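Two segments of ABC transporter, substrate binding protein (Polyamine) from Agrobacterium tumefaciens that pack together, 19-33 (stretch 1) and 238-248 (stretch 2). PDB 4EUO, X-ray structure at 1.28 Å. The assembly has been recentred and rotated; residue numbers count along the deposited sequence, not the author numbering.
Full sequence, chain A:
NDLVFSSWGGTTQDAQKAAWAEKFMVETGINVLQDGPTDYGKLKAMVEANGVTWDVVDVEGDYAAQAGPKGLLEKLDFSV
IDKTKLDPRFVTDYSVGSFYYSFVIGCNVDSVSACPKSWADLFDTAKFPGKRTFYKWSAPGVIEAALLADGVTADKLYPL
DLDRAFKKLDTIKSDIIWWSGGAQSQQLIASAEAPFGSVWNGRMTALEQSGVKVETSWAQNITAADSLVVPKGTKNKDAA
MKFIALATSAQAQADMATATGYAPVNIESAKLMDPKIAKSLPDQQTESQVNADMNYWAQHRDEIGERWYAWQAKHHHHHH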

# COMPACT_ATOMS: atom_id res chain seq x y z
N ALA A 19 -7.20 5.46 -14.76
CA ALA A 19 -8.22 4.42 -14.68
C ALA A 19 -9.59 4.88 -14.21
O ALA A 19 -10.59 4.24 -14.56
CB ALA A 19 -7.74 3.29 -13.78
N TRP A 20 -9.66 5.93 -13.37
CA TRP A 20 -10.90 6.34 -12.70
C TRP A 20 -11.44 7.70 -13.03
O TRP A 20 -12.66 7.89 -12.97
CB TRP A 20 -10.69 6.23 -11.17
CG TRP A 20 -10.32 4.85 -10.67
CD1 TRP A 20 -10.47 3.66 -11.34
CD2 TRP A 20 -9.77 4.52 -9.38
NE1 TRP A 20 -10.03 2.62 -10.56
CE2 TRP A 20 -9.62 3.12 -9.34
CE3 TRP A 20 -9.38 5.28 -8.26
CZ2 TRP A 20 -9.10 2.46 -8.22
CZ3 TRP A 20 -8.90 4.62 -7.15
CH2 TRP A 20 -8.74 3.23 -7.14
N ALA A 21 -10.58 8.71 -13.22
CA ALA A 21 -11.06 10.08 -13.33
C ALA A 21 -12.00 10.41 -14.45
O ALA A 21 -13.08 10.95 -14.17
CB ALA A 21 -9.92 11.08 -13.26
N GLU A 22 -11.69 9.99 -15.69
CA GLU A 22 -12.60 10.26 -16.80
C GLU A 22 -13.86 9.45 -16.71
O GLU A 22 -14.93 9.97 -17.04
CB GLU A 22 -11.94 10.09 -18.14
CG GLU A 22 -11.16 11.34 -18.48
CD GLU A 22 -10.59 11.37 -19.88
OE1 GLU A 22 -10.68 12.44 -20.52
OE2 GLU A 22 -10.09 10.33 -20.34
N LYS A 23 -13.78 8.19 -16.25
CA LYS A 23 -14.97 7.37 -16.09
C LYS A 23 -15.96 8.08 -15.16
O LYS A 23 -17.15 8.13 -15.47
CB LYS A 23 -14.60 5.99 -15.49
CG LYS A 23 -14.08 4.97 -16.49
CD LYS A 23 -13.73 3.65 -15.77
CE LYS A 23 -13.01 2.65 -16.63
NZ LYS A 23 -11.59 3.07 -16.95
N PHE A 24 -15.46 8.68 -14.06
CA PHE A 24 -16.31 9.39 -13.10
C PHE A 24 -16.93 10.64 -13.73
O PHE A 24 -18.13 10.88 -13.54
CB PHE A 24 -15.53 9.77 -11.83
CG PHE A 24 -16.42 10.30 -10.74
CD1 PHE A 24 -17.40 9.50 -10.16
CD2 PHE A 24 -16.33 11.63 -10.33
CE1 PHE A 24 -18.21 10.00 -9.12
CE2 PHE A 24 -17.11 12.10 -9.28
CZ PHE A 24 -18.05 11.29 -8.69
N MET A 25 -16.14 11.38 -14.51
CA MET A 25 -16.52 12.64 -15.16
C MET A 25 -17.61 12.41 -16.17
O MET A 25 -18.55 13.20 -16.24
CB MET A 25 -15.30 13.26 -15.87
CG MET A 25 -14.24 13.79 -14.94
SD MET A 25 -12.65 13.89 -15.80
CE MET A 25 -11.59 14.35 -14.46
N VAL A 26 -17.49 11.32 -16.94
CA VAL A 26 -18.45 10.92 -17.96
C VAL A 26 -19.78 10.50 -17.32
O VAL A 26 -20.83 10.98 -17.74
CB VAL A 26 -17.83 9.85 -18.91
CG1 VAL A 26 -18.89 9.15 -19.76
CG2 VAL A 26 -16.76 10.48 -19.79
N GLU A 27 -19.72 9.67 -16.28
CA GLU A 27 -20.88 9.15 -15.56
C GLU A 27 -21.68 10.22 -14.77
O GLU A 27 -22.91 10.16 -14.76
CB GLU A 27 -20.42 8.01 -14.64
CG GLU A 27 -21.53 7.25 -13.94
CD GLU A 27 -21.06 6.63 -12.64
OE1 GLU A 27 -21.22 7.29 -11.59
OE2 GLU A 27 -20.47 5.53 -12.69
N THR A 28 -20.99 11.18 -14.13
CA THR A 28 -21.63 12.18 -13.25
C THR A 28 -21.54 13.65 -13.67
O THR A 28 -22.26 14.49 -13.11
CB THR A 28 -21.04 12.05 -11.82
OG1 THR A 28 -19.67 12.50 -11.82
CG2 THR A 28 -21.12 10.65 -11.26
N GLY A 29 -20.63 13.98 -14.58
CA GLY A 29 -20.38 15.36 -14.97
C GLY A 29 -19.56 16.11 -13.93
O GLY A 29 -19.41 17.33 -14.02
N ILE A 30 -18.98 15.38 -12.94
CA ILE A 30 -18.15 15.96 -11.88
C ILE A 30 -16.67 15.77 -12.23
O ILE A 30 -16.26 14.64 -12.52
CB ILE A 30 -18.52 15.37 -10.48
CG1 ILE A 30 -20.01 15.65 -10.15
CG2 ILE A 30 -17.59 15.92 -9.37
CD1 ILE A 30 -20.68 14.68 -9.14
N ASN A 31 -15.89 16.86 -12.20
CA ASN A 31 -14.46 16.88 -12.48
C ASN A 31 -13.71 16.40 -11.23
O ASN A 31 -14.03 16.80 -10.11
CB ASN A 31 -14.02 18.29 -12.88
CG ASN A 31 -12.55 18.54 -13.09
OD1 ASN A 31 -12.01 19.58 -12.69
ND2 ASN A 31 -11.86 17.64 -13.79
N VAL A 32 -12.71 15.52 -11.44
CA VAL A 32 -11.87 14.99 -10.36
C VAL A 32 -10.56 15.73 -10.35
O VAL A 32 -9.87 15.79 -11.38
CB VAL A 32 -11.64 13.47 -10.49
CG1 VAL A 32 -10.70 12.95 -9.38
CG2 VAL A 32 -12.96 12.71 -10.47
N LEU A 33 -10.17 16.23 -9.17
CA LEU A 33 -8.89 16.89 -8.99
C LEU A 33 -7.98 15.99 -8.14
O LEU A 33 -8.49 15.29 -7.26
CB LEU A 33 -9.07 18.25 -8.31
CG LEU A 33 -9.96 19.26 -9.05
CD1 LEU A 33 -10.09 20.53 -8.25
CD2 LEU A 33 -9.42 19.56 -10.45
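Stretch 2 238-248: DAAMKFIALAT

Stretch 2 is helical from D238 to A247, the end of a helix that begins earlier in the chain. It lies across the helix of stretch 1, residues 19-28. The two axes approach to 9.8 Å, and their N-to-C directions differ by 123°, so the helices run roughly against each other but well off antiparallel. The register follows this direction. A247 CA lies 5.8 Å from W20 CA, F243 CA lies 6.4 Å from F24 CA, and A239 CA lies 7.9 Å from I30 CA. At G29 the chain leaves helical geometry with positive phi, and V32 and L33 are in a strand.

No direct hydrogen bond joins the stretches; the contact is mainly apolar. F24 is a knob among A239, K242, F243 and L246. The edge of the F243 ring meets the face of the F24 ring, with centroids 5.2 Å apart and planes at 77°. F243 CB also sits over that face, 4.0 Å from the ring centroid. F243 reaches further, with CE1 3.9 Å from V32 CG2 and CZ 4.1 Å from W20 CE3.

The methyl of A247 sits over one face of the W20 indole, with CB 3.6 Å from the centroid of the six-membered ring. Its CB is 3.6 Å from CD2 of W20, over one face of the ring. W20 NE1 is 3.4 Å from A247 O, but the angle is too poor for a hydrogen bond.

L246 is the reciprocal knob, among W20, K23, F24 and E27. Its CD1 lies 3.6 Å from W20 O and 3.9 Å from K23 CB, while its CD2 lies 3.6 Å from E27 OE2. Toward the start of stretch 2, A239 CB meets I30 CD1 at 3.9 Å.

One water bridges the stretches. It donates to E27 OE1 at 2.6 Å and to K242 O at 2.7 Å.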

# COMPACT_ATOMS: atom_id res chain seq x y z
N ASP A 238 -22.14 13.02 -1.22
CA ASP A 238 -22.80 12.17 -2.20
C ASP A 238 -21.88 11.85 -3.38
O ASP A 238 -21.82 10.69 -3.81
CB ASP A 238 -24.13 12.80 -2.68
CG ASP A 238 -25.18 12.89 -1.58
OD1 ASP A 238 -25.06 12.16 -0.58
OD2 ASP A 238 -26.14 13.69 -1.75
N ALA A 239 -21.13 12.84 -3.87
CA ALA A 239 -20.22 12.67 -4.99
C ALA A 239 -19.08 11.70 -4.60
O ALA A 239 -18.68 10.88 -5.42
CB ALA A 239 -19.63 14.01 -5.41
N ALA A 240 -18.63 11.76 -3.33
CA ALA A 240 -17.56 10.87 -2.83
C ALA A 240 -18.02 9.42 -2.86
O ALA A 240 -17.26 8.54 -3.30
CB ALA A 240 -17.17 11.28 -1.42
N MET A 241 -19.28 9.17 -2.44
CA MET A 241 -19.81 7.82 -2.46
C MET A 241 -19.94 7.30 -3.88
O MET A 241 -19.60 6.13 -4.13
CB MET A 241 -21.17 7.74 -1.73
CG MET A 241 -21.15 8.23 -0.32
SD MET A 241 -19.95 7.34 0.72
CE MET A 241 -19.82 8.51 2.09
N LYS A 242 -20.36 8.16 -4.82
CA LYS A 242 -20.43 7.77 -6.23
C LYS A 242 -19.06 7.48 -6.80
O LYS A 242 -18.89 6.56 -7.63
CB LYS A 242 -21.15 8.86 -7.06
CG LYS A 242 -22.64 8.96 -6.77
CD LYS A 242 -23.25 10.11 -7.56
CE LYS A 242 -24.70 10.31 -7.21
NZ LYS A 242 -25.25 11.52 -7.87
N PHE A 243 -18.03 8.24 -6.34
CA PHE A 243 -16.69 8.02 -6.84
C PHE A 243 -16.17 6.66 -6.35
O PHE A 243 -15.58 5.93 -7.16
CB PHE A 243 -15.76 9.16 -6.38
CG PHE A 243 -14.35 8.99 -6.90
CD1 PHE A 243 -13.99 9.45 -8.15
CD2 PHE A 243 -13.40 8.28 -6.17
CE1 PHE A 243 -12.69 9.27 -8.65
CE2 PHE A 243 -12.10 8.10 -6.66
CZ PHE A 243 -11.76 8.56 -7.91
N ILE A 244 -16.44 6.33 -5.09
CA ILE A 244 -15.99 5.04 -4.55
C ILE A 244 -16.70 3.90 -5.29
O ILE A 244 -16.06 2.91 -5.67
CB ILE A 244 -16.16 4.98 -3.04
CG1 ILE A 244 -15.17 5.98 -2.37
CG2 ILE A 244 -15.95 3.55 -2.53
CD1 ILE A 244 -15.27 6.04 -0.88
N ALA A 245 -18.02 4.07 -5.57
CA ALA A 245 -18.76 3.03 -6.30
C ALA A 245 -18.14 2.84 -7.68
O ALA A 245 -18.01 1.70 -8.14
CB ALA A 245 -20.22 3.46 -6.42
N LEU A 246 -17.74 3.92 -8.34
CA LEU A 246 -17.12 3.84 -9.64
C LEU A 246 -15.71 3.20 -9.56
O LEU A 246 -15.40 2.27 -10.29
CB LEU A 246 -17.08 5.25 -10.27
CG LEU A 246 -16.45 5.40 -11.67
CD1 LEU A 246 -14.90 5.42 -11.64
CD2 LEU A 246 -17.01 4.41 -12.70
N ALA A 247 -14.87 3.73 -8.66
CA ALA A 247 -13.47 3.27 -8.56
C ALA A 247 -13.35 1.78 -8.24
O ALA A 247 -12.35 1.14 -8.60
CB ALA A 247 -12.76 4.08 -7.49
N THR A 248 -14.35 1.26 -7.52
CA THR A 248 -14.35 -0.15 -7.11
C THR A 248 -15.17 -1.05 -8.02
O THR A 248 -15.26 -2.26 -7.75
CB THR A 248 -14.74 -0.32 -5.65
OG1 THR A 248 -16.10 0.10 -5.47
CG2 THR A 248 -13.82 0.43 -4.70
O HOH W 1 -20.73 5.77 -9.50